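Alpha-galactosidase 1 (Saccharomyces cerevisiae, PDB 3LRK) catalyses the hydrolysis of terminal, non-reducing alpha-D-galactose residues from alpha-D-galactosides such as galactose oligosaccharides, galactomannans and galactolipids, working as a secreted, glycosylated homotetramer. Local coordinates at residues W34-T39 / I69-C74; S207-A212 / D260-E265; C42-Q47 / E89-N94; G83-D88 / Q136-N141. The protein carries 1 engineered substitution. All coordinates share one frame; numbering follows the deposited sequence.

Contact 1: residues W34-T39 / I69-C74; sequences WDNWNT and IILDDC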
loop_
_atom_site.group_PDB
_atom_site.type_symbol
_atom_site.label_atom_id
_atom_site.label_comp_id
_atom_site.label_asym_id
_atom_site.label_seq_id
_atom_site.Cartn_x
_atom_site.Cartn_y
_atom_site.Cartn_z
ATOM N N TRP A 34 -13.095 9.780 32.560
ATOM C CA TRP A 34 -11.770 9.477 33.077
ATOM C C TRP A 34 -11.504 7.976 32.957
ATOM O O TRP A 34 -12.417 7.156 33.093
ATOM C CB TRP A 34 -11.680 9.933 34.542
ATOM C CG TRP A 34 -10.441 9.486 35.299
ATOM C CD1 TRP A 34 -9.240 10.137 35.364
ATOM C CD2 TRP A 34 -10.306 8.317 36.116
ATOM N NE1 TRP A 34 -8.360 9.436 36.157
ATOM C CE2 TRP A 34 -8.987 8.317 36.635
ATOM C CE3 TRP A 34 -11.169 7.263 36.461
ATOM C CZ2 TRP A 34 -8.509 7.304 37.475
ATOM C CZ3 TRP A 34 -10.686 6.251 37.301
ATOM C CH2 TRP A 34 -9.370 6.288 37.798
ATOM N N ASP A 35 -10.244 7.632 32.709
ATOM C CA ASP A 35 -9.799 6.245 32.610
ATOM C C ASP A 35 -8.547 6.111 33.493
ATOM O O ASP A 35 -7.678 6.988 33.483
ATOM C CB ASP A 35 -9.508 5.906 31.132
ATOM C CG ASP A 35 -9.094 4.451 30.906
ATOM O OD1 ASP A 35 -8.145 3.965 31.573
ATOM O OD2 ASP A 35 -9.702 3.793 30.013
ATOM N N ASN A 36 -8.465 5.020 34.244
ATOM C CA ASN A 36 -7.399 4.818 35.236
ATOM C C ASN A 36 -6.031 4.411 34.682
ATOM O O ASN A 36 -5.043 4.378 35.426
ATOM C CB ASN A 36 -7.838 3.761 36.251
ATOM C CG ASN A 36 -7.946 2.375 35.631
ATOM O OD1 ASN A 36 -6.962 1.626 35.539
ATOM N ND2 ASN A 36 -9.138 2.030 35.198
ATOM N N TRP A 37 -5.970 4.087 33.390
ATOM C CA TRP A 37 -4.775 3.447 32.840
ATOM C C TRP A 37 -3.484 4.274 32.962
ATOM O O TRP A 37 -2.516 3.811 33.581
ATOM C CB TRP A 37 -4.971 2.975 31.389
ATOM C CG TRP A 37 -3.789 2.173 30.961
ATOM C CD1 TRP A 37 -2.761 2.580 30.165
ATOM C CD2 TRP A 37 -3.475 0.840 31.381
ATOM N NE1 TRP A 37 -1.830 1.566 30.035
ATOM C CE2 TRP A 37 -2.245 0.489 30.775
ATOM C CE3 TRP A 37 -4.124 -0.100 32.197
ATOM C CZ2 TRP A 37 -1.648 -0.761 30.964
ATOM C CZ3 TRP A 37 -3.529 -1.351 32.381
ATOM C CH2 TRP A 37 -2.302 -1.663 31.771
ATOM N N ASN A 38 -3.469 5.476 32.376
ATOM C CA ASN A 38 -2.241 6.288 32.318
ATOM C C ASN A 38 -1.491 6.353 33.642
ATOM O O ASN A 38 -0.262 6.365 33.657
ATOM C CB ASN A 38 -2.508 7.706 31.805
ATOM C CG ASN A 38 -2.776 7.756 30.299
ATOM O OD1 ASN A 38 -2.495 6.799 29.565
ATOM N ND2 ASN A 38 -3.322 8.878 29.834
ATOM N N THR A 39 -2.230 6.349 34.748
ATOM C CA THR A 39 -1.642 6.639 36.051
ATOM C C THR A 39 -1.668 5.473 37.040
ATOM O O THR A 39 -0.932 5.500 38.035
ATOM C CB THR A 39 -2.237 7.949 36.678
ATOM O OG1 THR A 39 -3.655 7.819 36.866
ATOM C CG2 THR A 39 -1.961 9.157 35.771
ATOM N N ILE A 69 -16.805 7.086 34.301
ATOM C CA ILE A 69 -15.689 6.524 35.070
ATOM C C ILE A 69 -15.341 5.184 34.436
ATOM O O ILE A 69 -16.073 4.182 34.599
ATOM C CB ILE A 69 -16.058 6.341 36.579
ATOM C CG1 ILE A 69 -16.478 7.683 37.206
ATOM C CG2 ILE A 69 -14.898 5.684 37.356
ATOM C CD1 ILE A 69 -15.401 8.804 37.120
ATOM N N ILE A 70 -14.242 5.175 33.685
ATOM C CA ILE A 70 -13.907 4.022 32.851
ATOM C C ILE A 70 -12.778 3.193 33.453
ATOM O O ILE A 70 -11.622 3.613 33.478
ATOM C CB ILE A 70 -13.541 4.427 31.398
ATOM C CG1 ILE A 70 -14.616 5.331 30.784
ATOM C CG2 ILE A 70 -13.321 3.172 30.535
ATOM C CD1 ILE A 70 -14.084 6.239 29.656
ATOM N N LEU A 71 -13.149 2.014 33.936
ATOM C CA LEU A 71 -12.216 1.023 34.444
ATOM C C LEU A 71 -11.606 0.324 33.234
ATOM O O LEU A 71 -12.337 -0.204 32.387
ATOM C CB LEU A 71 -12.944 0.008 35.325
ATOM C CG LEU A 71 -12.159 -1.212 35.843
ATOM C CD1 LEU A 71 -11.087 -0.814 36.847
ATOM C CD2 LEU A 71 -13.097 -2.242 36.427
ATOM N N ASP A 72 -10.278 0.324 33.166
ATOM C CA ASP A 72 -9.549 -0.231 32.024
ATOM C C ASP A 72 -9.191 -1.710 32.263
ATOM O O ASP A 72 -9.971 -2.444 32.864
ATOM C CB ASP A 72 -8.317 0.647 31.728
ATOM C CG ASP A 72 -7.934 0.661 30.245
ATOM O OD1 ASP A 72 -8.476 1.482 29.475
ATOM O OD2 ASP A 72 -7.070 -0.151 29.854
ATOM N N ASP A 73 -8.028 -2.140 31.771
ATOM C CA ASP A 73 -7.595 -3.547 31.745
ATOM C C ASP A 73 -7.321 -4.104 33.158
ATOM O O ASP A 73 -7.371 -3.362 34.140
ATOM C CB ASP A 73 -6.321 -3.633 30.883
ATOM C CG ASP A 73 -6.115 -4.997 30.198
ATOM O OD1 ASP A 73 -6.702 -6.035 30.592
ATOM O OD2 ASP A 73 -5.332 -5.016 29.225
ATOM N N CYS A 74 -7.035 -5.410 33.241
ATOM C CA CYS A 74 -6.529 -6.084 34.464
ATOM C C CYS A 74 -7.519 -6.211 35.623
ATOM O O CYS A 74 -7.120 -6.238 36.803
ATOM C CB CYS A 74 -5.241 -5.422 34.975
ATOM S SG CYS A 74 -4.229 -4.647 33.713
#

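Contact 2: residues S207-A212 / D260-E265; sequences SGDVTA and DLDNLE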
loop_
_atom_site.group_PDB
_atom_site.type_symbol
_atom_site.label_atom_id
_atom_site.label_comp_id
_atom_site.label_asym_id
_atom_site.label_seq_id
_atom_site.Cartn_x
_atom_site.Cartn_y
_atom_site.Cartn_z
ATOM N N SER A 207 -5.883 5.911 16.051
ATOM C CA SER A 207 -4.415 5.821 16.075
ATOM C C SER A 207 -3.906 4.920 17.203
ATOM O O SER A 207 -4.668 4.538 18.096
ATOM C CB SER A 207 -3.778 7.221 16.220
ATOM O OG SER A 207 -3.846 7.690 17.562
ATOM N N GLY A 208 -2.607 4.604 17.162
ATOM C CA GLY A 208 -1.904 3.989 18.301
ATOM C C GLY A 208 -1.913 4.928 19.503
ATOM O O GLY A 208 -2.239 6.113 19.367
ATOM N N ASP A 209 -1.549 4.420 20.677
ATOM C CA ASP A 209 -1.683 5.208 21.915
ATOM C C ASP A 209 -0.870 6.490 21.880
ATOM O O ASP A 209 0.269 6.496 21.427
ATOM C CB ASP A 209 -1.273 4.417 23.154
ATOM C CG ASP A 209 -2.073 3.145 23.349
ATOM O OD1 ASP A 209 -3.080 2.922 22.634
ATOM O OD2 ASP A 209 -1.672 2.365 24.237
ATOM N N VAL A 210 -1.493 7.569 22.347
ATOM C CA VAL A 210 -0.814 8.825 22.620
ATOM C C VAL A 210 0.145 8.678 23.808
ATOM O O VAL A 210 0.018 7.754 24.616
ATOM C CB VAL A 210 -1.845 9.977 22.878
ATOM C CG1 VAL A 210 -2.417 9.897 24.289
ATOM C CG2 VAL A 210 -1.207 11.358 22.621
ATOM N N THR A 211 1.114 9.587 23.873
ATOM C CA THR A 211 2.014 9.704 25.006
ATOM C C THR A 211 2.214 11.188 25.310
ATOM O O THR A 211 1.853 12.046 24.493
ATOM C CB THR A 211 3.375 8.972 24.764
ATOM O OG1 THR A 211 4.125 8.954 25.985
ATOM C CG2 THR A 211 4.194 9.647 23.665
ATOM N N ALA A 212 2.758 11.487 26.489
ATOM C CA ALA A 212 2.987 12.863 26.918
ATOM C C ALA A 212 4.199 13.505 26.219
ATOM O O ALA A 212 5.155 13.962 26.865
ATOM C CB ALA A 212 3.119 12.936 28.460
ATOM N N ASP A 260 -11.653 9.244 17.837
ATOM C CA ASP A 260 -11.130 9.243 19.213
ATOM C C ASP A 260 -9.607 9.347 19.137
ATOM O O ASP A 260 -8.931 8.428 18.660
ATOM C CB ASP A 260 -11.592 7.956 19.910
ATOM C CG ASP A 260 -11.127 7.831 21.367
ATOM O OD1 ASP A 260 -10.376 8.686 21.885
ATOM O OD2 ASP A 260 -11.521 6.830 21.992
ATOM N N LEU A 261 -9.076 10.482 19.590
ATOM C CA LEU A 261 -7.635 10.747 19.557
ATOM C C LEU A 261 -6.882 10.286 20.837
ATOM O O LEU A 261 -5.743 10.708 21.082
ATOM C CB LEU A 261 -7.359 12.234 19.271
ATOM C CG LEU A 261 -8.047 13.115 18.206
ATOM C CD1 LEU A 261 -7.050 14.131 17.588
ATOM C CD2 LEU A 261 -8.898 12.404 17.129
ATOM N N ASP A 262 -7.533 9.420 21.623
ATOM C CA ASP A 262 -6.993 8.791 22.847
ATOM C C ASP A 262 -7.122 9.727 24.059
ATOM O O ASP A 262 -7.431 10.900 23.898
ATOM C CB ASP A 262 -5.547 8.283 22.653
ATOM C CG ASP A 262 -5.161 7.193 23.626
ATOM O OD1 ASP A 262 -6.003 6.750 24.427
ATOM O OD2 ASP A 262 -3.994 6.758 23.582
ATOM N N ASN A 263 -6.925 9.193 25.263
ATOM C CA ASN A 263 -7.087 9.978 26.488
ATOM C C ASN A 263 -6.136 11.179 26.530
ATOM O O ASN A 263 -5.008 11.113 26.025
ATOM C CB ASN A 263 -6.862 9.115 27.724
ATOM C CG ASN A 263 -7.748 7.876 27.767
ATOM O OD1 ASN A 263 -8.603 7.641 26.897
ATOM N ND2 ASN A 263 -7.548 7.078 28.793
ATOM N N LEU A 264 -6.610 12.264 27.132
ATOM C CA LEU A 264 -5.834 13.486 27.321
ATOM C C LEU A 264 -4.646 13.265 28.246
ATOM O O LEU A 264 -4.765 12.599 29.280
ATOM C CB LEU A 264 -6.739 14.601 27.884
ATOM C CG LEU A 264 -7.818 15.080 26.906
ATOM C CD1 LEU A 264 -9.035 15.716 27.607
ATOM C CD2 LEU A 264 -7.212 16.015 25.843
ATOM N N GLU A 265 -3.507 13.833 27.865
ATOM C CA GLU A 265 -2.279 13.729 28.630
ATOM C C GLU A 265 -2.078 14.974 29.499
ATOM O O GLU A 265 -1.035 15.139 30.131
ATOM C CB GLU A 265 -1.087 13.516 27.696
ATOM C CG GLU A 265 -1.152 12.216 26.891
ATOM C CD GLU A 265 -0.641 10.998 27.651
ATOM O OE1 GLU A 265 -0.443 11.054 28.886
ATOM O OE2 GLU A 265 -0.439 9.960 27.001
HETATM O O HOH W 1 -6.559 7.137 18.734
#

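Contact 3: residues C42-Q47 / E89-N94; sequences CDVSEQ and EQKFPN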
loop_
_atom_site.group_PDB
_atom_site.type_symbol
_atom_site.label_atom_id
_atom_site.label_comp_id
_atom_site.label_asym_id
_atom_site.label_seq_id
_atom_site.Cartn_x
_atom_site.Cartn_y
_atom_site.Cartn_z
ATOM N N CYS A 42 -2.333 -1.759 35.820
ATOM C CA CYS A 42 -3.087 -2.912 36.348
ATOM C C CYS A 42 -3.470 -2.803 37.824
ATOM O O CYS A 42 -4.246 -3.618 38.326
ATOM C CB CYS A 42 -2.334 -4.237 36.124
ATOM S SG CYS A 42 -2.320 -4.862 34.410
ATOM N N ASP A 43 -2.928 -1.801 38.510
ATOM C CA ASP A 43 -3.179 -1.616 39.937
ATOM C C ASP A 43 -4.509 -0.883 40.163
ATOM O O ASP A 43 -4.535 0.315 40.482
ATOM C CB ASP A 43 -2.007 -0.874 40.589
ATOM C CG ASP A 43 -2.116 -0.816 42.102
ATOM O OD1 ASP A 43 -2.648 -1.786 42.697
ATOM O OD2 ASP A 43 -1.678 0.200 42.694
ATOM N N VAL A 44 -5.603 -1.622 39.982
ATOM C CA VAL A 44 -6.961 -1.098 40.090
ATOM C C VAL A 44 -7.692 -1.778 41.245
ATOM O O VAL A 44 -7.318 -2.874 41.662
ATOM C CB VAL A 44 -7.780 -1.302 38.772
ATOM C CG1 VAL A 44 -7.142 -0.569 37.614
ATOM C CG2 VAL A 44 -7.943 -2.786 38.425
ATOM N N SER A 45 -8.731 -1.124 41.762
ATOM C CA SER A 45 -9.594 -1.729 42.780
ATOM C C SER A 45 -10.887 -0.937 42.868
ATOM O O SER A 45 -10.964 0.160 42.327
ATOM C CB SER A 45 -8.905 -1.749 44.149
ATOM O OG SER A 45 -8.751 -0.437 44.658
ATOM N N GLU A 46 -11.898 -1.491 43.540
ATOM C CA GLU A 46 -13.122 -0.731 43.814
ATOM C C GLU A 46 -12.772 0.594 44.479
ATOM O O GLU A 46 -13.243 1.654 44.053
ATOM C CB GLU A 46 -14.101 -1.516 44.694
ATOM C CG GLU A 46 -15.382 -0.737 44.981
ATOM C CD GLU A 46 -16.329 -1.416 45.971
ATOM O OE1 GLU A 46 -16.630 -2.614 45.829
ATOM O OE2 GLU A 46 -16.805 -0.721 46.890
ATOM N N GLN A 47 -11.922 0.519 45.504
ATOM C CA GLN A 47 -11.518 1.691 46.289
ATOM C C GLN A 47 -10.909 2.802 45.441
ATOM O O GLN A 47 -11.286 3.965 45.597
ATOM C CB GLN A 47 -10.556 1.295 47.414
ATOM C CG GLN A 47 -10.545 2.293 48.571
ATOM C CD GLN A 47 -11.895 2.374 49.259
ATOM O OE1 GLN A 47 -12.492 1.350 49.591
ATOM N NE2 GLN A 47 -12.384 3.591 49.472
ATOM N N GLU A 89 -11.622 -11.013 42.677
ATOM C CA GLU A 89 -12.278 -10.785 43.977
ATOM C C GLU A 89 -11.419 -10.084 45.030
ATOM O O GLU A 89 -11.944 -9.598 46.037
ATOM C CB GLU A 89 -12.919 -12.064 44.532
ATOM C CG GLU A 89 -12.090 -13.321 44.397
ATOM C CD GLU A 89 -12.967 -14.569 44.309
ATOM O OE1 GLU A 89 -13.177 -15.089 43.175
ATOM O OE2 GLU A 89 -13.463 -15.007 45.373
ATOM N N GLN A 90 -10.112 -10.025 44.794
ATOM C CA GLN A 90 -9.212 -9.222 45.620
ATOM C C GLN A 90 -9.339 -7.733 45.275
ATOM O O GLN A 90 -9.347 -6.876 46.164
ATOM C CB GLN A 90 -7.758 -9.681 45.440
ATOM C CG GLN A 90 -7.578 -11.205 45.456
ATOM C CD GLN A 90 -7.860 -11.822 46.819
ATOM O OE1 GLN A 90 -7.262 -11.429 47.828
ATOM N NE2 GLN A 90 -8.774 -12.798 46.856
ATOM N N LYS A 91 -9.440 -7.434 43.979
ATOM C CA LYS A 91 -9.537 -6.054 43.507
ATOM C C LYS A 91 -10.973 -5.523 43.610
ATOM O O LYS A 91 -11.182 -4.346 43.879
ATOM C CB LYS A 91 -9.039 -5.949 42.055
ATOM C CG LYS A 91 -7.560 -6.297 41.868
ATOM C CD LYS A 91 -7.178 -6.259 40.402
ATOM C CE LYS A 91 -5.700 -6.553 40.211
ATOM N NZ LYS A 91 -5.260 -6.251 38.813
ATOM N N PHE A 92 -11.947 -6.402 43.386
ATOM C CA PHE A 92 -13.372 -6.055 43.395
ATOM C C PHE A 92 -14.153 -7.051 44.257
ATOM O O PHE A 92 -14.878 -7.904 43.737
ATOM C CB PHE A 92 -13.911 -5.956 41.954
ATOM C CG PHE A 92 -13.129 -4.991 41.109
ATOM C CD1 PHE A 92 -12.120 -5.445 40.264
ATOM C CD2 PHE A 92 -13.355 -3.621 41.211
ATOM C CE1 PHE A 92 -11.363 -4.557 39.520
ATOM C CE2 PHE A 92 -12.599 -2.717 40.472
ATOM C CZ PHE A 92 -11.609 -3.182 39.620
ATOM N N PRO A 93 -14.004 -6.932 45.598
ATOM C CA PRO A 93 -14.585 -7.880 46.560
ATOM C C PRO A 93 -16.115 -7.998 46.558
ATOM O O PRO A 93 -16.648 -9.000 47.031
ATOM C CB PRO A 93 -14.077 -7.368 47.915
ATOM C CG PRO A 93 -13.646 -5.966 47.688
ATOM C CD PRO A 93 -13.221 -5.872 46.261
ATOM N N ASN A 94 -16.798 -6.998 46.004
ATOM C CA ASN A 94 -18.260 -6.942 45.977
ATOM C C ASN A 94 -18.858 -7.166 44.570
ATOM O O ASN A 94 -20.075 -7.085 44.376
ATOM C CB ASN A 94 -18.705 -5.602 46.565
ATOM C CG ASN A 94 -18.151 -5.381 47.974
ATOM O OD1 ASN A 94 -18.420 -6.172 48.863
ATOM N ND2 ASN A 94 -17.357 -4.327 48.163
HETATM O O HOH W 2 -16.032 -4.345 44.188
#

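Contact 4: residues G83-D88 / Q136-N141; sequences GFLVAD and QFFANN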
loop_
_atom_site.group_PDB
_atom_site.type_symbol
_atom_site.label_atom_id
_atom_site.label_comp_id
_atom_site.label_asym_id
_atom_site.label_seq_id
_atom_site.Cartn_x
_atom_site.Cartn_y
_atom_site.Cartn_z
ATOM N N GLY A 83 -18.246 -20.299 31.689
ATOM C CA GLY A 83 -17.517 -19.515 30.698
ATOM C C GLY A 83 -17.687 -18.014 30.855
ATOM O O GLY A 83 -17.197 -17.248 30.027
ATOM N N PHE A 84 -18.370 -17.600 31.923
ATOM C CA PHE A 84 -18.570 -16.188 32.241
ATOM C C PHE A 84 -17.331 -15.563 32.840
ATOM O O PHE A 84 -16.642 -16.197 33.653
ATOM C CB PHE A 84 -19.726 -16.014 33.229
ATOM C CG PHE A 84 -20.905 -15.284 32.663
ATOM C CD1 PHE A 84 -21.591 -15.784 31.564
ATOM C CD2 PHE A 84 -21.350 -14.103 33.255
ATOM C CE1 PHE A 84 -22.691 -15.109 31.050
ATOM C CE2 PHE A 84 -22.454 -13.421 32.745
ATOM C CZ PHE A 84 -23.122 -13.925 31.645
ATOM N N LEU A 85 -17.062 -14.316 32.451
ATOM C CA LEU A 85 -16.022 -13.505 33.065
ATOM C C LEU A 85 -16.229 -13.435 34.572
ATOM O O LEU A 85 -17.368 -13.318 35.040
ATOM C CB LEU A 85 -16.043 -12.075 32.514
ATOM C CG LEU A 85 -15.514 -11.831 31.097
ATOM C CD1 LEU A 85 -16.012 -10.491 30.583
ATOM C CD2 LEU A 85 -13.995 -11.902 31.079
ATOM N N VAL A 86 -15.124 -13.513 35.306
ATOM C CA VAL A 86 -15.123 -13.361 36.763
ATOM C C VAL A 86 -14.245 -12.159 37.118
ATOM O O VAL A 86 -13.086 -12.100 36.718
ATOM C CB VAL A 86 -14.612 -14.657 37.470
ATOM C CG1 VAL A 86 -14.576 -14.495 38.998
ATOM C CG2 VAL A 86 -15.488 -15.847 37.100
ATOM N N ALA A 87 -14.803 -11.191 37.844
ATOM C CA ALA A 87 -14.005 -10.076 38.349
ATOM C C ALA A 87 -13.025 -10.587 39.411
ATOM O O ALA A 87 -13.361 -11.492 40.160
ATOM C CB ALA A 87 -14.904 -9.004 38.945
ATOM N N ASP A 88 -11.823 -10.015 39.449
ATOM C CA ASP A 88 -10.830 -10.368 40.453
ATOM C C ASP A 88 -11.411 -10.008 41.828
ATOM O O ASP A 88 -11.689 -8.842 42.096
ATOM C CB ASP A 88 -9.518 -9.612 40.188
ATOM C CG ASP A 88 -8.411 -9.978 41.177
ATOM O OD1 ASP A 88 -8.604 -9.770 42.387
ATOM O OD2 ASP A 88 -7.341 -10.462 40.748
ATOM N N GLN A 136 -23.373 -9.849 28.023
ATOM C CA GLN A 136 -24.296 -10.214 29.100
ATOM C C GLN A 136 -23.724 -9.952 30.495
ATOM O O GLN A 136 -24.407 -9.369 31.351
ATOM C CB GLN A 136 -24.755 -11.673 28.986
ATOM C CG GLN A 136 -25.968 -12.008 29.874
ATOM C CD GLN A 136 -27.191 -11.151 29.545
ATOM O OE1 GLN A 136 -27.616 -11.062 28.393
ATOM N NE2 GLN A 136 -27.745 -10.501 30.562
ATOM N N PHE A 137 -22.481 -10.380 30.720
ATOM C CA PHE A 137 -21.758 -10.018 31.948
ATOM C C PHE A 137 -21.774 -8.505 32.208
ATOM O O PHE A 137 -22.069 -8.064 33.340
ATOM C CB PHE A 137 -20.306 -10.551 31.940
ATOM C CG PHE A 137 -19.487 -10.057 33.100
ATOM C CD1 PHE A 137 -19.405 -10.799 34.279
ATOM C CD2 PHE A 137 -18.821 -8.835 33.027
ATOM C CE1 PHE A 137 -18.672 -10.330 35.350
ATOM C CE2 PHE A 137 -18.090 -8.358 34.111
ATOM C CZ PHE A 137 -18.012 -9.116 35.269
ATOM N N PHE A 138 -21.460 -7.701 31.184
ATOM C CA PHE A 138 -21.409 -6.252 31.387
ATOM C C PHE A 138 -22.796 -5.674 31.736
ATOM O O PHE A 138 -22.916 -4.840 32.628
ATOM C CB PHE A 138 -20.759 -5.514 30.202
ATOM C CG PHE A 138 -19.312 -5.897 29.968
ATOM C CD1 PHE A 138 -18.359 -5.760 30.986
ATOM C CD2 PHE A 138 -18.906 -6.401 28.733
ATOM C CE1 PHE A 138 -17.023 -6.124 30.771
ATOM C CE2 PHE A 138 -17.576 -6.770 28.514
ATOM C CZ PHE A 138 -16.630 -6.629 29.532
ATOM N N ALA A 139 -23.831 -6.144 31.045
ATOM C CA ALA A 139 -25.208 -5.727 31.327
ATOM C C ALA A 139 -25.694 -6.196 32.709
ATOM O O ALA A 139 -26.364 -5.437 33.420
ATOM C CB ALA A 139 -26.127 -6.212 30.251
ATOM N N ASN A 140 -25.343 -7.429 33.091
ATOM C CA ASN A 140 -25.672 -7.960 34.432
ATOM C C ASN A 140 -25.059 -7.110 35.534
ATOM O O ASN A 140 -25.615 -6.988 36.631
ATOM C CB ASN A 140 -25.195 -9.408 34.597
ATOM C CG ASN A 140 -26.060 -10.405 33.858
ATOM O OD1 ASN A 140 -27.064 -10.049 33.225
ATOM N ND2 ASN A 140 -25.666 -11.671 33.918
ATOM N N ASN A 141 -23.897 -6.534 35.228
ATOM C CA ASN A 141 -23.160 -5.683 36.156
ATOM C C ASN A 141 -23.406 -4.184 35.977
ATOM O O ASN A 141 -22.680 -3.357 36.529
ATOM C CB ASN A 141 -21.678 -6.049 36.117
ATOM C CG ASN A 141 -21.434 -7.416 36.704
ATOM O OD1 ASN A 141 -21.389 -8.419 35.982
ATOM N ND2 ASN A 141 -21.358 -7.482 38.030
#

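Contact 1: residues W34-T39 / I69-C74
Two carboxylates meet at the centre of this contact: OD2 of Asp-35 lies 2.7 Å from OD1 of Asp-72, the side chains crossing obliquely with their planes 57° apart. The crowded negative charge is likely to be eased by Lys-147, whose NZ forms a salt bridge with Asp-72 OD1 and a long, weak ion pair with Asp-35 OD2. Both Asp-72 and Asp-73 are substrate-binding residues, and each holds a hydroxyl of a bound glycerol. Trp-37 crosses Asp-72 obliquely, its CB and ring near the carboxylate, and lies side by side with Asp-73, while the sulfur of Cys-74, disulfide-bonded to Cys-42, comes in plane to the ring edge, 3.6 Å from CZ3. Behind this first shell, Asp-35 is turned by a CG anti to its backbone N (chi1 -177°), and its OD1 spends the anti lone pair on the backbone N of Trp-37 (2.8 Å), a capping bond at the turn into helix 37-40. Asp-73 OD1, bonded also to Thr-120 OG1, accepts from Cys-74 N at 2.7 Å, from above the carboxylate plane. Further out the strands pair in parallel: Ile-70 N donates to Trp-34 O over 2.8 Å, nearly along the C=O axis, and Asp-35 CA-H points at Ile-70 O. As in other TIM barrels, the substrate-binding residues Asp-72 and Asp-73 follow the C-terminal end of their strand, 68-70. Strand 32-35 lies between 68-70 and 290-292, strand 109-115 flanks 68-70, and helix 46-58 packs on Trp-34 and Ile-69.

Contact 2: residues S207-A212 / D260-E265
Two loops at the C-terminal ends of neighbouring TIM-barrel strands, 203-205 and 258-260, meet here, one carrying the catalytic proton donor Asp-209. Asp-262 leaves its backbone with CG anti to N (chi1 -157°) and points into the facing loop. Its CB packs against Val-210, 3.9 Å from CG1. Beyond CG the carboxylate divides its work. OD1 takes the backbone N of Asn-263 at 2.7 Å, from above the carboxylate plane, and has a long, weak ion pair with Arg-205. OD2 accepts from Val-210 N through its anti lone pair (2.9 Å, 149°) and also bonds a glycerol hydroxyl, so it reaches both the loop backbone and the pocket. The same OD2 stands 4.1 Å from Asp-209 OD1, like charges that would probably raise the affinity of the proton donor for its proton, although Arg-205, in a salt bridge with Asp-209, should counter this. Asp-262 N is itself held by Asp-260 OD1 in an Asx turn, which fixes where the side chain starts. At the other end of the contact Val-210 and Glu-265 meet tip to tip; the glutamate, bent at chi2, sets CG and OE2 against the valine. At the Ser-207 end a water joins the loops, donating to Ser-207 OG and to Asp-260 O, the latter at 2.7 Å.

Contact 3: residues C42-Q47 / E89-N94
Three direct hydrogen bonds tie the start of helix 46-58 to the loop 89-94. Lys-91, its chain extended beyond CG, runs past Val-44 O and ends with NZ on Cys-42 O at 2.9 Å, in the plane of that carbonyl; a second bond goes to Cys-74 O, so the ammonium joins two carbonyls beside the Cys-42 to Cys-74 disulfide. Its backbone is used as well: N donates to Asp-88 OD1, and O accepts from Glu-46 N (3.0 Å, 157°), nearly along the C=O axis. An alanine in place of Lys-91 would remove the ammonium and probably leave Cys-42 O and Cys-74 O without that shared donor, loosening the loop beside the disulfide. Glu-46 stretches out with CG anti to N (chi1 -180°), and its OE1 is gripped twice: Asn-94 ND2 approaches almost straight at 3.0 Å, somewhat above the carboxylate plane, and a water donates from 2.5 Å. That water also accepts a weak bond from Asn-94 N. Between these polar ends the Phe-92 ring packs obliquely on the backbone at Ser-45 and Glu-46 and on Val-44, CE2 lying 3.4 Å from Glu-46 N and CZ 3.9 Å from Val-44 CG2; its neighbours outside include Leu-71, Trp-75 and Val-99 of helix 96-105. Ser-45, one residue before the helix, directs OG to the backbone N of Leu-48, the classical N-cap bond that opens helix 46-58, which connects strands 32-35 and 68-70 of the TIM barrel.

Contact 4: residues G83-D88 / Q136-N141
CG of Phe-137 stands anti to its backbone N (chi1 173°), sending the ring from helix 131-140 to the strand 85-87, while Phe-84 sits at an unusual chi1 of -114° that swings its ring to the start of the Phe-137 side chain. The contact packs a barrel helix on a two-stranded antiparallel hairpin, 76-79 with 85-87, inserted in the loop after TIM-barrel strand 68-70. Leu-85 fits over the face of the Phe-137 ring: its CB lies 4.0 Å from the ring centroid, 13° off the normal, a CH-pi contact. Its branch CD1 reaches on to CZ of Phe-138, also 4.0 Å away, and Trp-75, whose ring meets that of Phe-137 with planes about 20° apart, adds to the apolar cluster. Phe-84 crosses Phe-137 obliquely, CD2 at the edge of the Phe-137 ring and CE2 3.6 Å from its CA, with CZ against CB of Gln-136. A serine in place of Phe-84 would remove the ring and probably lose the packing on Gln-136 and on the backbone side of Phe-137, uncovering that turn of helix. Gln-136, bent at chi2, turns forward along the helix so that NE2 donates to Asn-140 OD1 at 2.8 Å, which probably helps hold the amide whose ND2 lies 3.8 Å from Phe-84 CE2. No hydrogen bond joins the two segments; the nearest polar feature is the carbonyl oxygen of Leu-85, 3.3 Å from CE1 of Phe-137.

Contacts 1 and 2 lie about 13 Å apart, centre to centre, and border the galactose-binding pocket: Asp-73 of contact 1 has its side chain about 6 Å from the nucleophile Asp-149, and contact 2 supplies the proton donor. They touch where Asp-35 CB meets Asn-263 ND2 at 3.3 Å. Contact 3, about 12 Å from contact 1, backs it from outside through the disulfide and through Leu-71 CD2, 3.6 Å from Phe-92 CZ. Contact 4 adjoins contact 3 along the chain, residues 83-88 running directly into 89-94, with centres about 14 Å apart. Its centre is about 28 Å from that of contact 2, well away from the proton donor.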